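Local atomic coordinates of nucleoside kinase (Methanococcus jannaschii, PDB entry 2C4E), a protein that phosphorylates a broad range of nucleosides to their monophosphates, preferring inosine, guanosine and cytidine, with ATP as the best phosphate donor. Residues E60-K70 and K87-K98. Residues are numbered along the deposited sequence; the frame is centred on the assembly and turned at random.
Sequences ELLSCVGYDFK and KLYYSEEEETPK
Asp68 and Thr96 illustrate how one carboxylate can tie a turn to a neighbouring loop. Asp68 OD1 takes two bonds from Thr96, at 2.9 Å from N and 2.6 Å from OG1, the donors arriving from opposite faces of the carboxylate plane. With OG1 beside its own backbone N (chi1 -58°), the threonine hydroxyl also accepts from Gly66 N, a relay that fixes its rotation. Asp68 OD2 meets Lys98 NZ on the syn side at 2.7 Å; the ammonium, its chain bent at the last torsion (80°), additionally grips Glu95 OE1 and Thr96 O, and probably eases the proximity of the two carboxylates. Beyond this network, Val65 CG2 sits over the centre of the Tyr90 ring, a CH-pi contact 3.8 Å from the centroid, while Lys70 CG touches Tyr90 CD2. Val65 CG1 lies over one face of the Phe69 ring, toward its rim, and Phe69 CE2 touches Leu88 CD1 at 3.6 Å. The backbones of strands 64-65 and 89-90 pair in parallel: Val65 N donates to Tyr89 O and Ser91 N to Val65 O. Helix 73-80 completes this beta-alpha-beta crossover: its Glu75 bonds Tyr90 OH and its Leu78 packs on Phe69, while Pro97 rests on substrate-binding Phe113 of strand 109-114.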
loop_
_atom_site.group_PDB
_atom_site.type_symbol
_atom_site.label_atom_id
_atom_site.label_comp_id
_atom_site.label_asym_id
_atom_site.label_seq_id
_atom_site.Cartn_x
_atom_site.Cartn_y
_atom_site.Cartn_z
ATOM N N GLU A 60 7.926 -20.404 -19.466
ATOM C CA GLU A 60 8.741 -19.218 -19.579
ATOM C C GLU A 60 7.831 -18.032 -19.342
ATOM O O GLU A 60 6.639 -18.097 -19.605
ATOM C CB GLU A 60 9.435 -19.139 -20.945
ATOM C CG GLU A 60 8.543 -19.012 -22.172
ATOM C CD GLU A 60 9.349 -18.859 -23.468
ATOM O OE1 GLU A 60 10.551 -19.178 -23.468
ATOM O OE2 GLU A 60 8.780 -18.419 -24.499
ATOM N N LEU A 61 8.401 -16.951 -18.850
ATOM C CA LEU A 61 7.645 -15.790 -18.440
ATOM C C LEU A 61 8.089 -14.554 -19.194
ATOM O O LEU A 61 9.302 -14.318 -19.360
ATOM C CB LEU A 61 7.847 -15.618 -16.937
ATOM C CG LEU A 61 6.984 -14.673 -16.100
ATOM C CD1 LEU A 61 5.527 -15.027 -16.138
ATOM C CD2 LEU A 61 7.498 -14.736 -14.670
ATOM N N LEU A 62 7.123 -13.775 -19.672
ATOM C CA LEU A 62 7.387 -12.484 -20.294
ATOM C C LEU A 62 6.590 -11.447 -19.508
ATOM O O LEU A 62 5.364 -11.417 -19.589
ATOM C CB LEU A 62 6.979 -12.470 -21.771
ATOM C CG LEU A 62 7.550 -11.304 -22.589
ATOM C CD1 LEU A 62 7.324 -11.576 -24.062
ATOM C CD2 LEU A 62 6.934 -9.962 -22.194
ATOM N N SER A 63 7.306 -10.628 -18.735
ATOM C CA SER A 63 6.726 -9.567 -17.923
ATOM C C SER A 63 7.680 -8.385 -17.859
ATOM O O SER A 63 8.877 -8.539 -18.093
ATOM C CB SER A 63 6.496 -10.033 -16.478
ATOM O OG SER A 63 5.785 -11.250 -16.410
ATOM N N CYS A 64 7.141 -7.218 -17.530
ATOM C CA CYS A 64 7.949 -6.065 -17.136
ATOM C C CYS A 64 8.061 -5.989 -15.608
ATOM O O CYS A 64 7.055 -5.863 -14.903
ATOM C CB CYS A 64 7.327 -4.767 -17.654
ATOM S SG CYS A 64 7.353 -4.587 -19.448
ATOM N N VAL A 65 9.291 -6.075 -15.110
ATOM C CA VAL A 65 9.582 -5.968 -13.679
ATOM C C VAL A 65 10.440 -4.728 -13.414
ATOM O O VAL A 65 10.907 -4.084 -14.345
ATOM C CB VAL A 65 10.239 -7.269 -13.133
ATOM C CG1 VAL A 65 9.331 -8.467 -13.401
ATOM C CG2 VAL A 65 11.623 -7.509 -13.747
ATOM N N GLY A 66 10.617 -4.384 -12.146
ATOM C CA GLY A 66 11.261 -3.131 -11.764
ATOM C C GLY A 66 12.647 -3.303 -11.178
ATOM O O GLY A 66 13.173 -4.411 -11.108
ATOM N N TYR A 67 13.230 -2.183 -10.742
ATOM C CA TYR A 67 14.557 -2.165 -10.120
ATOM C C TYR A 67 14.628 -2.949 -8.810
ATOM O O TYR A 67 15.728 -3.308 -8.357
ATOM C CB TYR A 67 15.038 -0.714 -9.899
ATOM C CG TYR A 67 14.147 0.153 -9.004
ATOM C CD1 TYR A 67 14.140 -0.011 -7.617
ATOM C CD2 TYR A 67 13.324 1.148 -9.545
ATOM C CE1 TYR A 67 13.330 0.781 -6.791
ATOM C CE2 TYR A 67 12.512 1.947 -8.729
ATOM C CZ TYR A 67 12.522 1.757 -7.352
ATOM O OH TYR A 67 11.722 2.531 -6.532
ATOM N N ASP A 68 13.463 -3.180 -8.189
ATOM C CA ASP A 68 13.371 -3.941 -6.938
ATOM C C ASP A 68 13.134 -5.433 -7.159
ATOM O O ASP A 68 13.026 -6.194 -6.202
ATOM C CB ASP A 68 12.288 -3.359 -6.018
ATOM C CG ASP A 68 10.883 -3.504 -6.580
ATOM O OD1 ASP A 68 10.744 -3.655 -7.811
ATOM O OD2 ASP A 68 9.860 -3.468 -5.863
ATOM N N PHE A 69 13.022 -5.842 -8.418
ATOM C CA PHE A 69 12.989 -7.261 -8.761
ATOM C C PHE A 69 14.402 -7.829 -8.735
ATOM O O PHE A 69 14.621 -8.902 -8.188
ATOM C CB PHE A 69 12.396 -7.463 -10.153
ATOM C CG PHE A 69 11.870 -8.853 -10.394
ATOM C CD1 PHE A 69 10.608 -9.206 -9.954
ATOM C CD2 PHE A 69 12.636 -9.800 -11.070
ATOM C CE1 PHE A 69 10.102 -10.482 -10.191
ATOM C CE2 PHE A 69 12.140 -11.080 -11.296
ATOM C CZ PHE A 69 10.872 -11.419 -10.858
ATOM N N LYS A 70 15.339 -7.102 -9.348
ATOM C CA LYS A 70 16.745 -7.509 -9.443
ATOM C C LYS A 70 17.303 -7.971 -8.092
ATOM O O LYS A 70 17.342 -7.203 -7.129
ATOM C CB LYS A 70 17.610 -6.354 -9.983
ATOM C CG LYS A 70 18.049 -6.502 -11.435
ATOM C CD LYS A 70 18.067 -5.158 -12.151
ATOM C CE LYS A 70 18.674 -5.267 -13.540
ATOM N NZ LYS A 70 18.281 -4.124 -14.410
ATOM N N LYS A 87 13.170 -13.674 -20.930
ATOM C CA LYS A 87 12.414 -12.645 -21.654
ATOM C C LYS A 87 11.912 -11.497 -20.745
ATOM O O LYS A 87 11.250 -10.587 -21.235
ATOM C CB LYS A 87 11.247 -13.258 -22.436
ATOM C CG LYS A 87 11.656 -14.130 -23.642
ATOM C CD LYS A 87 10.495 -14.979 -24.138
ATOM C CE LYS A 87 10.777 -15.596 -25.498
ATOM N NZ LYS A 87 11.997 -16.446 -25.435
ATOM N N LEU A 88 12.229 -11.506 -19.448
ATOM C CA LEU A 88 11.787 -10.409 -18.574
ATOM C C LEU A 88 12.469 -9.099 -18.978
ATOM O O LEU A 88 13.658 -9.083 -19.299
ATOM C CB LEU A 88 12.093 -10.681 -17.100
ATOM C CG LEU A 88 11.344 -11.773 -16.343
ATOM C CD1 LEU A 88 11.666 -11.698 -14.851
ATOM C CD2 LEU A 88 9.840 -11.718 -16.574
ATOM N N TYR A 89 11.693 -8.018 -18.987
ATOM C CA TYR A 89 12.219 -6.675 -19.117
ATOM C C TYR A 89 12.416 -6.104 -17.718
ATOM O O TYR A 89 11.487 -6.087 -16.922
ATOM C CB TYR A 89 11.259 -5.786 -19.912
ATOM C CG TYR A 89 11.775 -4.378 -20.051
ATOM C CD1 TYR A 89 11.427 -3.396 -19.127
ATOM C CD2 TYR A 89 12.654 -4.039 -21.077
ATOM C CE1 TYR A 89 11.925 -2.101 -19.239
ATOM C CE2 TYR A 89 13.156 -2.750 -21.196
ATOM C CZ TYR A 89 12.784 -1.789 -20.275
ATOM O OH TYR A 89 13.268 -0.507 -20.378
ATOM N N TYR A 90 13.631 -5.646 -17.424
ATOM C CA TYR A 90 13.957 -5.061 -16.129
ATOM C C TYR A 90 14.030 -3.546 -16.268
ATOM O O TYR A 90 14.854 -3.023 -17.023
ATOM C CB TYR A 90 15.310 -5.582 -15.637
ATOM C CG TYR A 90 15.270 -6.980 -15.063
ATOM C CD1 TYR A 90 15.183 -8.098 -15.890
ATOM C CD2 TYR A 90 15.336 -7.183 -13.688
ATOM C CE1 TYR A 90 15.159 -9.381 -15.354
ATOM C CE2 TYR A 90 15.317 -8.450 -13.147
ATOM C CZ TYR A 90 15.225 -9.546 -13.978
ATOM O OH TYR A 90 15.204 -10.801 -13.425
ATOM N N SER A 91 13.167 -2.843 -15.541
ATOM C CA SER A 91 13.141 -1.385 -15.566
ATOM C C SER A 91 14.196 -0.830 -14.613
ATOM O O SER A 91 14.402 -1.367 -13.526
ATOM C CB SER A 91 11.762 -0.868 -15.158
ATOM O OG SER A 91 11.714 0.546 -15.222
ATOM N N GLU A 92 14.860 0.242 -15.035
ATOM C CA GLU A 92 15.819 0.953 -14.196
ATOM C C GLU A 92 15.106 1.993 -13.324
ATOM O O GLU A 92 15.559 2.300 -12.220
ATOM C CB GLU A 92 16.878 1.653 -15.070
ATOM C CG GLU A 92 17.587 0.747 -16.073
ATOM C CD GLU A 92 18.688 1.457 -16.845
ATOM O OE1 GLU A 92 18.377 2.375 -17.641
ATOM O OE2 GLU A 92 19.875 1.106 -16.657
ATOM N N GLU A 93 13.991 2.524 -13.827
ATOM C CA GLU A 93 13.327 3.698 -13.247
ATOM C C GLU A 93 12.114 3.374 -12.361
ATOM O O GLU A 93 11.917 4.006 -11.307
ATOM C CB GLU A 93 12.908 4.677 -14.361
ATOM C CG GLU A 93 12.259 4.018 -15.590
ATOM C CD GLU A 93 11.509 5.001 -16.481
ATOM O OE1 GLU A 93 11.202 6.126 -16.025
ATOM O OE2 GLU A 93 11.240 4.658 -17.650
ATOM N N GLU A 94 11.311 2.403 -12.800
ATOM C CA GLU A 94 10.062 2.041 -12.152
ATOM C C GLU A 94 10.302 0.878 -11.198
ATOM O O GLU A 94 11.196 0.055 -11.436
ATOM C CB GLU A 94 9.002 1.652 -13.213
ATOM C CG GLU A 94 8.828 2.659 -14.362
ATOM C CD GLU A 94 8.515 4.063 -13.871
ATOM O OE1 GLU A 94 7.828 4.203 -12.828
ATOM O OE2 GLU A 94 8.957 5.033 -14.520
ATOM N N GLU A 95 9.482 0.790 -10.147
ATOM C CA GLU A 95 9.369 -0.451 -9.346
ATOM C C GLU A 95 8.437 -1.518 -9.961
ATOM O O GLU A 95 7.638 -1.220 -10.854
ATOM C CB GLU A 95 8.858 -0.142 -7.937
ATOM C CG GLU A 95 7.382 0.241 -7.834
ATOM C CD GLU A 95 7.043 0.839 -6.471
ATOM O OE1 GLU A 95 6.969 0.084 -5.471
ATOM O OE2 GLU A 95 6.868 2.072 -6.380
ATOM N N THR A 96 8.543 -2.757 -9.444
ATOM C CA THR A 96 7.745 -3.916 -9.883
ATOM C C THR A 96 6.253 -3.695 -9.579
ATOM O O THR A 96 5.942 -3.180 -8.505
ATOM C CB THR A 96 8.230 -5.193 -9.127
ATOM O OG1 THR A 96 9.628 -5.406 -9.378
ATOM C CG2 THR A 96 7.530 -6.480 -9.626
ATOM N N PRO A 97 5.320 -4.083 -10.470
ATOM C CA PRO A 97 3.889 -3.944 -10.157
ATOM C C PRO A 97 3.504 -4.587 -8.823
ATOM O O PRO A 97 4.037 -5.642 -8.463
ATOM C CB PRO A 97 3.198 -4.668 -11.327
ATOM C CG PRO A 97 4.153 -4.499 -12.466
ATOM C CD PRO A 97 5.527 -4.618 -11.831
ATOM N N LYS A 98 2.592 -3.947 -8.097
ATOM C CA LYS A 98 2.183 -4.421 -6.765
ATOM C C LYS A 98 0.680 -4.277 -6.562
ATOM O O LYS A 98 0.081 -3.366 -7.112
ATOM C CB LYS A 98 2.921 -3.639 -5.680
ATOM C CG LYS A 98 4.395 -3.984 -5.592
ATOM C CD LYS A 98 5.176 -2.988 -4.768
ATOM C CE LYS A 98 6.677 -3.253 -4.874
ATOM N NZ LYS A 98 7.272 -2.688 -6.146
HETATM O O HOH W 1 11.467 -15.903 -20.462
#